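Local coordinates for B-agarase (Agarivorans gilvus, PDB 5Z6P), which probably hydrolyses agarose as a beta-agarase of glycoside hydrolase family 50, at residues V684-Q689 and G693-R698; S676-A681 and V742-M747; L197-L202 and Y645-H650; M111-F116 and F137-K142. One frame throughout, in Å; residues are numbered along the deposited sequence.

Contact 1 (V684-Q689 and G693-R698); sequences VTACSQ and GQMFER
Val684 meets Met695 through methyl groups: its CG1 lies 4.2 Å from Met695 CE. The methionine runs straight as far as its sulfur (chi2 -180°) and then bends at chi3 (75°). At Thr685 the side chain turns away and the carbonyl does the touching. The bend in the methionine puts both SD and CE of Met695 3.6 Å from Thr685 O, so the end of the thioether lies against this oxygen. The N and OG1 of Thr685 are bonded instead to Gln110 and Asn128. Ala686 points its methyl at the helix, and CB comes to 3.6 Å from Met695 SD. Ser688 then takes the N-cap position of helix 689-704, with OG accepting from Glu691 N. Gln689 opens the helix. Its O receives a weak hydrogen bond from Gly693 N, long at 3.5 Å but nearly straight (164°), the usual i to i+4 bond of a first helical turn. Its side chain turns away, and NE2 bonds to Asp675 and Asn733. The loop thus doubles back along the start of the helix it leads into. Met695 gives the largest share of the contact. Across these two segments the loop before Gln689 therefore meets the helix through the van der Waals contacts of the methionine, while the weak bond belongs to the helix's own first turn.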
loop_
_atom_site.group_PDB
_atom_site.type_symbol
_atom_site.label_atom_id
_atom_site.label_comp_id
_atom_site.label_asym_id
_atom_site.label_seq_id
_atom_site.Cartn_x
_atom_site.Cartn_y
_atom_site.Cartn_z
ATOM N N VAL A 684 -2.483 2.888 -7.101
ATOM C CA VAL A 684 -2.431 2.590 -8.523
ATOM C C VAL A 684 -3.856 2.726 -9.065
ATOM O O VAL A 684 -4.790 2.177 -8.491
ATOM C CB VAL A 684 -1.885 1.192 -8.789
ATOM C CG1 VAL A 684 -1.686 0.973 -10.281
ATOM C CG2 VAL A 684 -0.577 0.964 -8.006
ATOM N N THR A 685 -4.027 3.456 -10.158
ATOM C CA THR A 685 -5.361 3.905 -10.533
ATOM C C THR A 685 -5.827 3.512 -11.938
ATOM O O THR A 685 -5.030 3.334 -12.856
ATOM C CB THR A 685 -5.475 5.441 -10.392
ATOM O OG1 THR A 685 -4.652 6.086 -11.367
ATOM C CG2 THR A 685 -5.037 5.880 -9.025
ATOM N N ALA A 686 -7.145 3.374 -12.068
ATOM C CA ALA A 686 -7.821 3.040 -13.315
ATOM C C ALA A 686 -8.835 4.145 -13.634
ATOM O O ALA A 686 -9.149 4.943 -12.762
ATOM C CB ALA A 686 -8.510 1.701 -13.197
ATOM N N CYS A 687 -9.357 4.184 -14.862
ATOM C CA CYS A 687 -10.287 5.245 -15.239
ATOM C C CYS A 687 -11.728 4.873 -14.916
ATOM O O CYS A 687 -12.611 5.717 -14.932
ATOM C CB CYS A 687 -10.171 5.589 -16.734
ATOM S SG CYS A 687 -10.693 4.288 -17.831
ATOM N N SER A 688 -11.965 3.615 -14.597
ATOM C CA SER A 688 -13.328 3.144 -14.426
ATOM C C SER A 688 -13.323 1.841 -13.654
ATOM O O SER A 688 -12.282 1.201 -13.566
ATOM C CB SER A 688 -13.969 2.915 -15.782
ATOM O OG SER A 688 -13.426 1.735 -16.338
ATOM N N GLN A 689 -14.487 1.433 -13.149
ATOM C CA GLN A 689 -14.633 0.128 -12.507
ATOM C C GLN A 689 -14.235 -1.001 -13.452
ATOM O O GLN A 689 -13.627 -1.984 -13.045
ATOM C CB GLN A 689 -16.066 -0.093 -12.012
ATOM C CG GLN A 689 -16.485 0.816 -10.837
ATOM C CD GLN A 689 -15.441 0.812 -9.730
ATOM O OE1 GLN A 689 -15.070 -0.244 -9.206
ATOM N NE2 GLN A 689 -14.932 1.986 -9.408
ATOM N N GLY A 693 -10.868 -4.082 -12.914
ATOM C CA GLY A 693 -10.854 -5.504 -13.150
ATOM C C GLY A 693 -9.807 -5.875 -14.198
ATOM O O GLY A 693 -9.061 -6.816 -13.996
ATOM N N GLN A 694 -9.737 -5.125 -15.293
ATOM C CA GLN A 694 -8.703 -5.370 -16.312
ATOM C C GLN A 694 -7.300 -5.269 -15.702
ATOM O O GLN A 694 -6.426 -6.106 -15.960
ATOM C CB GLN A 694 -8.827 -4.387 -17.485
ATOM C CG GLN A 694 -10.009 -4.641 -18.437
ATOM C CD GLN A 694 -10.306 -3.447 -19.351
ATOM O OE1 GLN A 694 -9.966 -2.308 -19.041
ATOM N NE2 GLN A 694 -10.955 -3.708 -20.477
ATOM N N MET A 695 -7.082 -4.249 -14.890
ATOM C CA MET A 695 -5.755 -4.072 -14.332
ATOM C C MET A 695 -5.458 -5.144 -13.291
ATOM O O MET A 695 -4.314 -5.554 -13.151
ATOM C CB MET A 695 -5.600 -2.665 -13.756
ATOM C CG MET A 695 -5.641 -1.603 -14.857
ATOM S SD MET A 695 -5.463 0.089 -14.282
ATOM C CE MET A 695 -3.699 0.124 -13.915
ATOM N N PHE A 696 -6.483 -5.601 -12.574
ATOM C CA PHE A 696 -6.324 -6.707 -11.637
ATOM C C PHE A 696 -5.786 -7.927 -12.394
ATOM O O PHE A 696 -4.837 -8.583 -11.957
ATOM C CB PHE A 696 -7.647 -7.049 -10.948
ATOM C CG PHE A 696 -7.578 -8.256 -10.044
ATOM C CD1 PHE A 696 -7.739 -9.540 -10.557
ATOM C CD2 PHE A 696 -7.374 -8.103 -8.678
ATOM C CE1 PHE A 696 -7.673 -10.647 -9.737
ATOM C CE2 PHE A 696 -7.307 -9.209 -7.839
ATOM C CZ PHE A 696 -7.449 -10.491 -8.372
ATOM N N GLU A 697 -6.396 -8.211 -13.537
ATOM C CA GLU A 697 -6.010 -9.372 -14.315
ATOM C C GLU A 697 -4.589 -9.228 -14.829
ATOM O O GLU A 697 -3.813 -10.167 -14.742
ATOM C CB GLU A 697 -6.977 -9.598 -15.488
ATOM C CG GLU A 697 -6.628 -10.803 -16.307
ATOM C CD GLU A 697 -7.777 -11.285 -17.170
ATOM O OE1 GLU A 697 -8.643 -10.465 -17.524
ATOM O OE2 GLU A 697 -7.804 -12.493 -17.473
ATOM N N ARG A 698 -4.250 -8.057 -15.356
ATOM C CA ARG A 698 -2.914 -7.815 -15.874
ATOM C C ARG A 698 -1.849 -8.005 -14.785
ATOM O O ARG A 698 -0.807 -8.614 -15.022
ATOM C CB ARG A 698 -2.806 -6.416 -16.470
ATOM C CG ARG A 698 -3.407 -6.268 -17.871
ATOM C CD ARG A 698 -3.118 -4.868 -18.428
ATOM N NE ARG A 698 -4.340 -4.247 -18.914
ATOM C CZ ARG A 698 -4.682 -2.988 -18.698
ATOM N NH1 ARG A 698 -3.889 -2.178 -18.013
ATOM N NH2 ARG A 698 -5.821 -2.541 -19.176
#

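Contact 2 (S676-A681 and V742-M747); sequences SGFFHA and VPYQPM
Ser676 and Tyr744 bring two hydroxyls together, with Ser676 OG 3.2 Å from Tyr744 OH. The firmer polar partner of the phenol is Asp719, whose OD2 is hydrogen-bonded to Tyr744 OH. The serine torsion (chi1 62°) sets OG between its own backbone N and carbonyl carbon, close to the end of the phenol. Van der Waals contacts come next. Ser676 CB sits at the edge of the tyrosine ring, near its plane, 3.9 Å from Tyr744 CE1. Phe678 adds a looser touch, with CE1 4.1 Å from Tyr744 OH; its side chain crosses that of Tyr744 at a slant. A third kind of interaction comes from outside, where Arg692 of helix 689-704 makes a cation-pi contact with Tyr744. Touching residues on both sides are buried, so the phenol end is enclosed by protein. Tyr744 sits at the N-cap position of helix 745-762, and its phenol reaches from there to the long loop after strand 664-668. Such long loops after barrel strands are typical of the (beta/alpha)8 barrel expected of a family 50 glycoside hydrolase.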
loop_
_atom_site.group_PDB
_atom_site.type_symbol
_atom_site.label_atom_id
_atom_site.label_comp_id
_atom_site.label_asym_id
_atom_site.label_seq_id
_atom_site.Cartn_x
_atom_site.Cartn_y
_atom_site.Cartn_z
ATOM N N SER A 676 -16.977 5.472 -8.618
ATOM C CA SER A 676 -17.955 5.023 -7.624
ATOM C C SER A 676 -18.062 6.052 -6.503
ATOM O O SER A 676 -18.461 5.736 -5.401
ATOM C CB SER A 676 -17.607 3.635 -7.070
ATOM O OG SER A 676 -16.360 3.618 -6.396
ATOM N N GLY A 677 -17.684 7.287 -6.808
ATOM C CA GLY A 677 -17.958 8.413 -5.942
ATOM C C GLY A 677 -16.950 8.691 -4.849
ATOM O O GLY A 677 -17.272 9.345 -3.880
ATOM N N PHE A 678 -15.729 8.199 -5.027
ATOM C CA PHE A 678 -14.652 8.374 -4.062
ATOM C C PHE A 678 -13.886 9.644 -4.365
ATOM O O PHE A 678 -13.988 10.182 -5.452
ATOM C CB PHE A 678 -13.709 7.148 -4.087
ATOM C CG PHE A 678 -14.186 6.020 -3.242
ATOM C CD1 PHE A 678 -15.328 5.319 -3.586
ATOM C CD2 PHE A 678 -13.516 5.680 -2.078
ATOM C CE1 PHE A 678 -15.794 4.298 -2.789
ATOM C CE2 PHE A 678 -13.968 4.668 -1.269
ATOM C CZ PHE A 678 -15.112 3.966 -1.619
ATOM N N PHE A 679 -13.126 10.128 -3.399
ATOM C CA PHE A 679 -12.282 11.285 -3.609
ATOM C C PHE A 679 -10.827 10.917 -3.911
ATOM O O PHE A 679 -10.029 11.776 -4.237
ATOM C CB PHE A 679 -12.327 12.203 -2.387
ATOM C CG PHE A 679 -13.712 12.662 -2.020
ATOM C CD1 PHE A 679 -14.389 13.573 -2.820
ATOM C CD2 PHE A 679 -14.331 12.199 -0.870
ATOM C CE1 PHE A 679 -15.670 14.008 -2.486
ATOM C CE2 PHE A 679 -15.612 12.637 -0.523
ATOM C CZ PHE A 679 -16.283 13.535 -1.341
ATOM N N HIS A 680 -10.487 9.646 -3.760
ATOM C CA HIS A 680 -9.112 9.158 -3.883
ATOM C C HIS A 680 -9.185 7.772 -4.513
ATOM O O HIS A 680 -9.887 6.927 -4.000
ATOM C CB HIS A 680 -8.438 9.110 -2.496
ATOM C CG HIS A 680 -6.938 9.063 -2.528
ATOM N ND1 HIS A 680 -6.225 8.146 -3.274
ATOM C CD2 HIS A 680 -6.019 9.805 -1.871
ATOM C CE1 HIS A 680 -4.933 8.335 -3.080
ATOM N NE2 HIS A 680 -4.781 9.343 -2.240
ATOM N N ALA A 681 -8.498 7.545 -5.634
ATOM C CA ALA A 681 -8.522 6.233 -6.287
ATOM C C ALA A 681 -7.386 5.310 -5.814
ATOM O O ALA A 681 -7.239 4.194 -6.301
ATOM C CB ALA A 681 -8.456 6.382 -7.801
ATOM N N VAL A 742 -21.705 -4.649 -1.565
ATOM C CA VAL A 742 -22.002 -5.109 -2.912
ATOM C C VAL A 742 -20.713 -5.338 -3.712
ATOM O O VAL A 742 -19.961 -4.405 -3.948
ATOM C CB VAL A 742 -22.891 -4.118 -3.691
ATOM C CG1 VAL A 742 -23.159 -4.647 -5.092
ATOM C CG2 VAL A 742 -24.195 -3.870 -2.962
ATOM N N PRO A 743 -20.476 -6.581 -4.159
ATOM C CA PRO A 743 -19.287 -6.886 -4.972
ATOM C C PRO A 743 -19.232 -6.110 -6.295
ATOM O O PRO A 743 -20.190 -6.149 -7.056
ATOM C CB PRO A 743 -19.421 -8.384 -5.231
ATOM C CG PRO A 743 -20.271 -8.889 -4.103
ATOM C CD PRO A 743 -21.262 -7.788 -3.863
ATOM N N TYR A 744 -18.139 -5.386 -6.536
ATOM C CA TYR A 744 -17.916 -4.734 -7.814
ATOM C C TYR A 744 -17.793 -5.809 -8.895
ATOM O O TYR A 744 -16.939 -6.689 -8.807
ATOM C CB TYR A 744 -16.662 -3.858 -7.785
ATOM C CG TYR A 744 -16.770 -2.577 -6.965
ATOM C CD1 TYR A 744 -17.447 -1.473 -7.459
ATOM C CD2 TYR A 744 -16.174 -2.473 -5.717
ATOM C CE1 TYR A 744 -17.539 -0.299 -6.737
ATOM C CE2 TYR A 744 -16.254 -1.294 -4.977
ATOM C CZ TYR A 744 -16.945 -0.213 -5.495
ATOM O OH TYR A 744 -17.036 0.948 -4.789
ATOM N N GLN A 745 -18.635 -5.744 -9.918
ATOM C CA GLN A 745 -18.718 -6.867 -10.856
ATOM C C GLN A 745 -17.447 -7.114 -11.682
ATOM O O GLN A 745 -17.068 -8.263 -11.868
ATOM C CB GLN A 745 -19.907 -6.694 -11.801
ATOM C CG GLN A 745 -20.293 -7.991 -12.502
ATOM C CD GLN A 745 -20.565 -9.118 -11.530
ATOM O OE1 GLN A 745 -21.357 -8.977 -10.602
ATOM N NE2 GLN A 745 -19.907 -10.245 -11.736
ATOM N N PRO A 746 -16.792 -6.055 -12.189
ATOM C CA PRO A 746 -15.574 -6.376 -12.942
ATOM C C PRO A 746 -14.435 -6.937 -12.067
ATOM O O PRO A 746 -13.599 -7.643 -12.600
ATOM C CB PRO A 746 -15.167 -5.031 -13.557
ATOM C CG PRO A 746 -16.418 -4.191 -13.515
ATOM C CD PRO A 746 -17.120 -4.620 -12.269
ATOM N N MET A 747 -14.412 -6.638 -10.765
ATOM C CA MET A 747 -13.399 -7.226 -9.890
ATOM C C MET A 747 -13.673 -8.715 -9.747
ATOM O O MET A 747 -12.776 -9.537 -9.931
ATOM C CB MET A 747 -13.364 -6.543 -8.510
ATOM C CG MET A 747 -13.000 -5.073 -8.561
ATOM S SD MET A 747 -11.461 -4.709 -9.429
ATOM C CE MET A 747 -10.263 -5.343 -8.231
#

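Contact 3 (L197-L202 and Y645-H650); sequences LDHHLL and YKEGLH
Glu647 points its carboxylate at Leu197 and His199, across the junction between the CBM-like beta domain and the catalytic barrel expected of this family. The 645-650 loop follows strand 640-643, and 197-202 leads into strand 199-210 of the beta domain. Next to Glu647, Lys646 reaches the beta domain separately, through NZ to His193. Glu647 itself carries the contact. Its chain is extended at chi2 (-169°), which carries the carboxylate out to the beta domain. There OE2 lies 4.4 Å from His199 NE2, too far for a bond, and approaches the imidazole obliquely. OE1 is equally distant from Leu197 N, at 4.4 Å. The link to His199 runs through Ser195 OG, which is hydrogen-bonded to both Glu647 OE1 and His199 NE2. Glu647 also bonds the beta domain directly, through OE1 to Leu196 N and through its backbone to Gly194. OE1 thus has two partners. If the histidine were protonated, the nearby carboxylate would probably stabilise its charge. The residues after Glu647 make no contact with 197-202. Leu649 is the centre of an inverse gamma turn, closed by a backbone hydrogen bond of 2.8 Å from His650 N to Gly648 O.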
loop_
_atom_site.group_PDB
_atom_site.type_symbol
_atom_site.label_atom_id
_atom_site.label_comp_id
_atom_site.label_asym_id
_atom_site.label_seq_id
_atom_site.Cartn_x
_atom_site.Cartn_y
_atom_site.Cartn_z
ATOM N N LEU A 197 2.514 -1.412 -19.558
ATOM C CA LEU A 197 2.193 -1.011 -20.916
ATOM C C LEU A 197 2.885 0.282 -21.281
ATOM O O LEU A 197 3.276 1.040 -20.409
ATOM C CB LEU A 197 0.681 -0.849 -21.074
ATOM C CG LEU A 197 -0.194 -2.039 -20.687
ATOM C CD1 LEU A 197 -1.654 -1.629 -20.658
ATOM C CD2 LEU A 197 0.025 -3.187 -21.650
ATOM N N ASP A 198 3.043 0.523 -22.577
ATOM C CA ASP A 198 3.472 1.823 -23.063
ATOM C C ASP A 198 2.294 2.778 -22.983
ATOM O O ASP A 198 1.168 2.347 -22.827
ATOM C CB ASP A 198 3.999 1.723 -24.496
ATOM C CG ASP A 198 5.356 1.037 -24.571
ATOM O OD1 ASP A 198 6.087 1.010 -23.548
ATOM O OD2 ASP A 198 5.699 0.537 -25.655
ATOM N N HIS A 199 2.541 4.072 -23.088
ATOM C CA HIS A 199 1.438 5.022 -23.123
ATOM C C HIS A 199 1.689 6.119 -24.151
ATOM O O HIS A 199 2.803 6.606 -24.293
ATOM C CB HIS A 199 1.201 5.635 -21.730
ATOM C CG HIS A 199 1.008 4.619 -20.648
ATOM N ND1 HIS A 199 -0.239 4.205 -20.221
ATOM C CD2 HIS A 199 1.905 3.922 -19.911
ATOM C CE1 HIS A 199 -0.097 3.296 -19.274
ATOM N NE2 HIS A 199 1.195 3.105 -19.069
ATOM N N HIS A 200 0.639 6.491 -24.873
ATOM C CA HIS A 200 0.726 7.537 -25.885
ATOM C C HIS A 200 -0.149 8.723 -25.493
ATOM O O HIS A 200 -1.362 8.625 -25.548
ATOM C CB HIS A 200 0.286 7.009 -27.257
ATOM C CG HIS A 200 1.071 5.827 -27.744
ATOM N ND1 HIS A 200 1.016 4.589 -27.141
ATOM C CD2 HIS A 200 1.923 5.696 -28.786
ATOM C CE1 HIS A 200 1.801 3.750 -27.789
ATOM N NE2 HIS A 200 2.359 4.397 -28.797
ATOM N N LEU A 201 0.456 9.846 -25.119
ATOM C CA LEU A 201 -0.322 10.993 -24.676
ATOM C C LEU A 201 -0.143 12.233 -25.555
ATOM O O LEU A 201 0.861 12.396 -26.247
ATOM C CB LEU A 201 0.039 11.363 -23.230
ATOM C CG LEU A 201 -0.046 10.282 -22.152
ATOM C CD1 LEU A 201 0.520 10.789 -20.862
ATOM C CD2 LEU A 201 -1.470 9.858 -21.931
ATOM N N LEU A 202 -1.139 13.108 -25.502
ATOM C CA LEU A 202 -1.066 14.426 -26.083
ATOM C C LEU A 202 -1.152 15.447 -24.951
ATOM O O LEU A 202 -2.127 15.471 -24.235
ATOM C CB LEU A 202 -2.198 14.649 -27.082
ATOM C CG LEU A 202 -2.258 13.678 -28.245
ATOM C CD1 LEU A 202 -3.466 13.986 -29.091
ATOM C CD2 LEU A 202 -0.966 13.769 -29.043
ATOM N N TYR A 645 2.610 -2.202 -4.895
ATOM C CA TYR A 645 1.550 -1.385 -5.454
ATOM C C TYR A 645 2.021 -0.758 -6.755
ATOM O O TYR A 645 2.373 0.413 -6.797
ATOM C CB TYR A 645 1.131 -0.321 -4.449
ATOM C CG TYR A 645 0.377 -0.877 -3.254
ATOM C CD1 TYR A 645 -0.973 -1.194 -3.353
ATOM C CD2 TYR A 645 1.010 -1.095 -2.036
ATOM C CE1 TYR A 645 -1.682 -1.690 -2.270
ATOM C CE2 TYR A 645 0.319 -1.598 -0.959
ATOM C CZ TYR A 645 -1.037 -1.887 -1.076
ATOM O OH TYR A 645 -1.743 -2.379 -0.006
ATOM N N LYS A 646 2.061 -1.575 -7.806
ATOM C CA LYS A 646 2.369 -1.113 -9.151
ATOM C C LYS A 646 1.440 -1.881 -10.083
ATOM O O LYS A 646 0.606 -2.650 -9.622
ATOM C CB LYS A 646 3.847 -1.344 -9.505
ATOM C CG LYS A 646 4.866 -0.675 -8.567
ATOM C CD LYS A 646 4.884 0.836 -8.699
ATOM C CE LYS A 646 5.456 1.498 -7.444
ATOM N NZ LYS A 646 5.224 2.971 -7.413
ATOM N N GLU A 647 1.586 -1.694 -11.385
ATOM C CA GLU A 647 0.690 -2.351 -12.321
ATOM C C GLU A 647 0.969 -3.849 -12.432
ATOM O O GLU A 647 0.128 -4.599 -12.917
ATOM C CB GLU A 647 0.768 -1.673 -13.684
ATOM C CG GLU A 647 0.281 -0.222 -13.674
ATOM C CD GLU A 647 0.112 0.369 -15.058
ATOM O OE1 GLU A 647 0.080 -0.393 -16.036
ATOM O OE2 GLU A 647 -0.006 1.604 -15.164
ATOM N N GLY A 648 2.144 -4.275 -11.964
ATOM C CA GLY A 648 2.509 -5.681 -11.896
ATOM C C GLY A 648 4.004 -5.831 -11.620
ATOM O O GLY A 648 4.692 -4.837 -11.367
ATOM N N LEU A 649 4.500 -7.066 -11.674
ATOM C CA LEU A 649 5.906 -7.365 -11.403
ATOM C C LEU A 649 6.775 -7.002 -12.602
ATOM O O LEU A 649 7.243 -7.870 -13.344
ATOM C CB LEU A 649 6.094 -8.847 -11.034
ATOM C CG LEU A 649 5.205 -9.358 -9.899
ATOM C CD1 LEU A 649 5.502 -10.824 -9.565
ATOM C CD2 LEU A 649 5.368 -8.480 -8.664
ATOM N N HIS A 650 6.972 -5.705 -12.774
ATOM C CA HIS A 650 7.820 -5.189 -13.824
ATOM C C HIS A 650 9.198 -5.862 -13.777
ATOM O O HIS A 650 9.793 -5.964 -12.711
ATOM C CB HIS A 650 7.939 -3.688 -13.681
ATOM C CG HIS A 650 8.513 -3.011 -14.881
ATOM N ND1 HIS A 650 9.843 -3.109 -15.222
ATOM C CD2 HIS A 650 7.942 -2.219 -15.811
ATOM C CE1 HIS A 650 10.066 -2.409 -16.316
ATOM N NE2 HIS A 650 8.926 -1.867 -16.701
#

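Contact 4 (M111-F116 and F137-K142); sequences MFINIF and FMVELK
With CG1 anti to the carbonyl carbon (chi1 -52°) and chi2 at 174°, Ile115 sends CD1 straight out to Val139 and Leu141. Ile113 starts the same way, but its chi2 of 105° lies off the staggered positions and swings CD1 to one side. Ile115 CD1 comes tip to tip with Val139 CG1 at 4.0 Å and with Leu141 CD2 at 3.9 Å. Ile113 CD1 touches the other valine methyl, Val139 CG2, at 4.0 Å, and these two side chains slide past each other in opposite directions. The strands do not pair. Strand 109-117 hydrogen-bonds to 122-129 and 185-193, and strand 135-140 to 95-103 and 168-174. The contact is therefore face-to-face packing between layers, as in the core of a beta-sandwich, here in the CBM-like domain. Ile180 and Leu182 extend this apolar core beside Ile115 and Leu141. Leu141 and Lys142 form a classic beta bulge where the chain turns a corner.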
loop_
_atom_site.group_PDB
_atom_site.type_symbol
_atom_site.label_atom_id
_atom_site.label_comp_id
_atom_site.label_asym_id
_atom_site.label_seq_id
_atom_site.Cartn_x
_atom_site.Cartn_y
_atom_site.Cartn_z
ATOM N N MET A 111 -0.366 9.176 -14.259
ATOM C CA MET A 111 0.770 10.063 -14.332
ATOM C C MET A 111 0.999 10.819 -13.022
ATOM O O MET A 111 0.089 11.433 -12.492
ATOM C CB MET A 111 0.575 11.050 -15.474
ATOM C CG MET A 111 1.636 12.081 -15.554
ATOM S SD MET A 111 1.300 13.274 -16.850
ATOM C CE MET A 111 1.887 14.705 -16.068
ATOM N N PHE A 112 2.227 10.768 -12.512
ATOM C CA PHE A 112 2.612 11.555 -11.357
ATOM C C PHE A 112 3.194 12.897 -11.785
ATOM O O PHE A 112 3.982 12.975 -12.723
ATOM C CB PHE A 112 3.624 10.793 -10.496
ATOM C CG PHE A 112 3.010 9.707 -9.674
ATOM C CD1 PHE A 112 2.624 8.519 -10.256
ATOM C CD2 PHE A 112 2.821 9.871 -8.315
ATOM C CE1 PHE A 112 2.054 7.516 -9.501
ATOM C CE2 PHE A 112 2.257 8.881 -7.568
ATOM C CZ PHE A 112 1.868 7.698 -8.169
ATOM N N ILE A 113 2.785 13.948 -11.098
ATOM C CA ILE A 113 3.360 15.271 -11.286
ATOM C C ILE A 113 4.117 15.600 -10.025
ATOM O O ILE A 113 3.516 15.831 -8.970
ATOM C CB ILE A 113 2.298 16.370 -11.550
ATOM C CG1 ILE A 113 1.435 16.035 -12.771
ATOM C CG2 ILE A 113 2.961 17.723 -11.717
ATOM C CD1 ILE A 113 0.028 15.547 -12.430
ATOM N N ASN A 114 5.439 15.600 -10.133
ATOM C CA ASN A 114 6.297 15.888 -9.005
ATOM C C ASN A 114 6.904 17.259 -9.195
ATOM O O ASN A 114 7.589 17.516 -10.176
ATOM C CB ASN A 114 7.377 14.815 -8.858
ATOM C CG ASN A 114 6.798 13.421 -8.780
ATOM O OD1 ASN A 114 5.747 13.207 -8.191
ATOM N ND2 ASN A 114 7.476 12.466 -9.382
ATOM N N ILE A 115 6.630 18.149 -8.257
ATOM C CA ILE A 115 7.126 19.512 -8.331
ATOM C C ILE A 115 8.149 19.761 -7.223
ATOM O O ILE A 115 7.863 19.560 -6.043
ATOM C CB ILE A 115 5.967 20.490 -8.245
ATOM C CG1 ILE A 115 4.916 20.092 -9.286
ATOM C CG2 ILE A 115 6.451 21.898 -8.441
ATOM C CD1 ILE A 115 3.652 20.862 -9.231
ATOM N N PHE A 116 9.352 20.174 -7.617
ATOM C CA PHE A 116 10.485 20.306 -6.705
ATOM C C PHE A 116 10.847 21.764 -6.481
ATOM O O PHE A 116 10.846 22.547 -7.421
ATOM C CB PHE A 116 11.713 19.568 -7.259
ATOM C CG PHE A 116 11.500 18.099 -7.492
ATOM C CD1 PHE A 116 10.906 17.648 -8.657
ATOM C CD2 PHE A 116 11.912 17.173 -6.556
ATOM C CE1 PHE A 116 10.711 16.300 -8.881
ATOM C CE2 PHE A 116 11.720 15.816 -6.774
ATOM C CZ PHE A 116 11.121 15.385 -7.940
ATOM N N PHE A 137 -6.229 19.185 -16.194
ATOM C CA PHE A 137 -5.713 18.721 -14.913
ATOM C C PHE A 137 -5.101 19.868 -14.128
ATOM O O PHE A 137 -4.421 20.706 -14.686
ATOM C CB PHE A 137 -4.689 17.600 -15.113
ATOM C CG PHE A 137 -5.265 16.372 -15.749
ATOM C CD1 PHE A 137 -5.913 15.428 -14.984
ATOM C CD2 PHE A 137 -5.190 16.181 -17.117
ATOM C CE1 PHE A 137 -6.463 14.317 -15.558
ATOM C CE2 PHE A 137 -5.721 15.069 -17.691
ATOM C CZ PHE A 137 -6.366 14.130 -16.909
ATOM N N MET A 138 -5.367 19.901 -12.826
ATOM C CA MET A 138 -4.919 20.986 -11.961
ATOM C C MET A 138 -4.163 20.443 -10.760
ATOM O O MET A 138 -4.646 19.545 -10.072
ATOM C CB MET A 138 -6.103 21.814 -11.475
ATOM C CG MET A 138 -7.037 22.311 -12.565
ATOM S SD MET A 138 -6.728 24.036 -12.974
ATOM C CE MET A 138 -7.491 24.904 -11.597
ATOM N N VAL A 139 -2.978 20.981 -10.514
ATOM C CA VAL A 139 -2.221 20.640 -9.322
ATOM C C VAL A 139 -2.123 21.888 -8.444
ATOM O O VAL A 139 -1.394 22.822 -8.770
ATOM C CB VAL A 139 -0.822 20.126 -9.665
ATOM C CG1 VAL A 139 -0.107 19.672 -8.409
ATOM C CG2 VAL A 139 -0.912 18.993 -10.663
ATOM N N GLU A 140 -2.879 21.908 -7.346
ATOM C CA GLU A 140 -2.991 23.107 -6.530
ATOM C C GLU A 140 -1.805 23.252 -5.611
ATOM O O GLU A 140 -1.544 22.397 -4.778
ATOM C CB GLU A 140 -4.282 23.107 -5.712
ATOM C CG GLU A 140 -4.343 24.266 -4.711
ATOM C CD GLU A 140 -5.758 24.615 -4.281
ATOM O OE1 GLU A 140 -6.588 24.953 -5.152
ATOM O OE2 GLU A 140 -6.038 24.536 -3.071
ATOM N N LEU A 141 -1.085 24.348 -5.783
ATOM C CA LEU A 141 0.133 24.596 -5.036
ATOM C C LEU A 141 -0.098 25.613 -3.920
ATOM O O LEU A 141 0.735 25.779 -3.046
ATOM C CB LEU A 141 1.244 25.074 -5.977
ATOM C CG LEU A 141 1.863 24.014 -6.894
ATOM C CD1 LEU A 141 2.842 24.632 -7.876
ATOM C CD2 LEU A 141 2.547 22.940 -6.078
ATOM N N LYS A 142 -1.227 26.303 -3.964
ATOM C CA LYS A 142 -1.592 27.210 -2.887
ATOM C C LYS A 142 -3.102 27.366 -2.836
ATOM O O LYS A 142 -3.758 27.473 -3.874
ATOM C CB LYS A 142 -0.913 28.578 -3.051
ATOM C CG LYS A 142 -1.337 29.598 -1.986
ATOM C CD LYS A 142 -0.187 30.478 -1.505
ATOM C CE LYS A 142 0.133 31.570 -2.508
ATOM N NZ LYS A 142 1.117 32.559 -1.990
#

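Contacts 1 and 2 adjoin, with centres 11 Å apart. Gln689 packs on Tyr744, Gln689 OE1 lying 3.2 Å from Tyr744 CD1. Contact 1 also adjoins contact 3, again with centres 11 Å apart: Met695 CE is 4.0 Å from Glu647 CD, and Arg698 NH1 is 3.5 Å from Leu197 CD1. Helix 689-704 thus stands between helix 745-762 and the beta domain. Contact 4 touches none of the others. Its nearest atoms are about 5 Å from contact 3 and its centre about 19 Å away, but both reach the beta domain. No active-site residues are established here; Tyr645, in the loop of contact 3, is hydrogen-bonded to Glu668 at the end of strand 664-668.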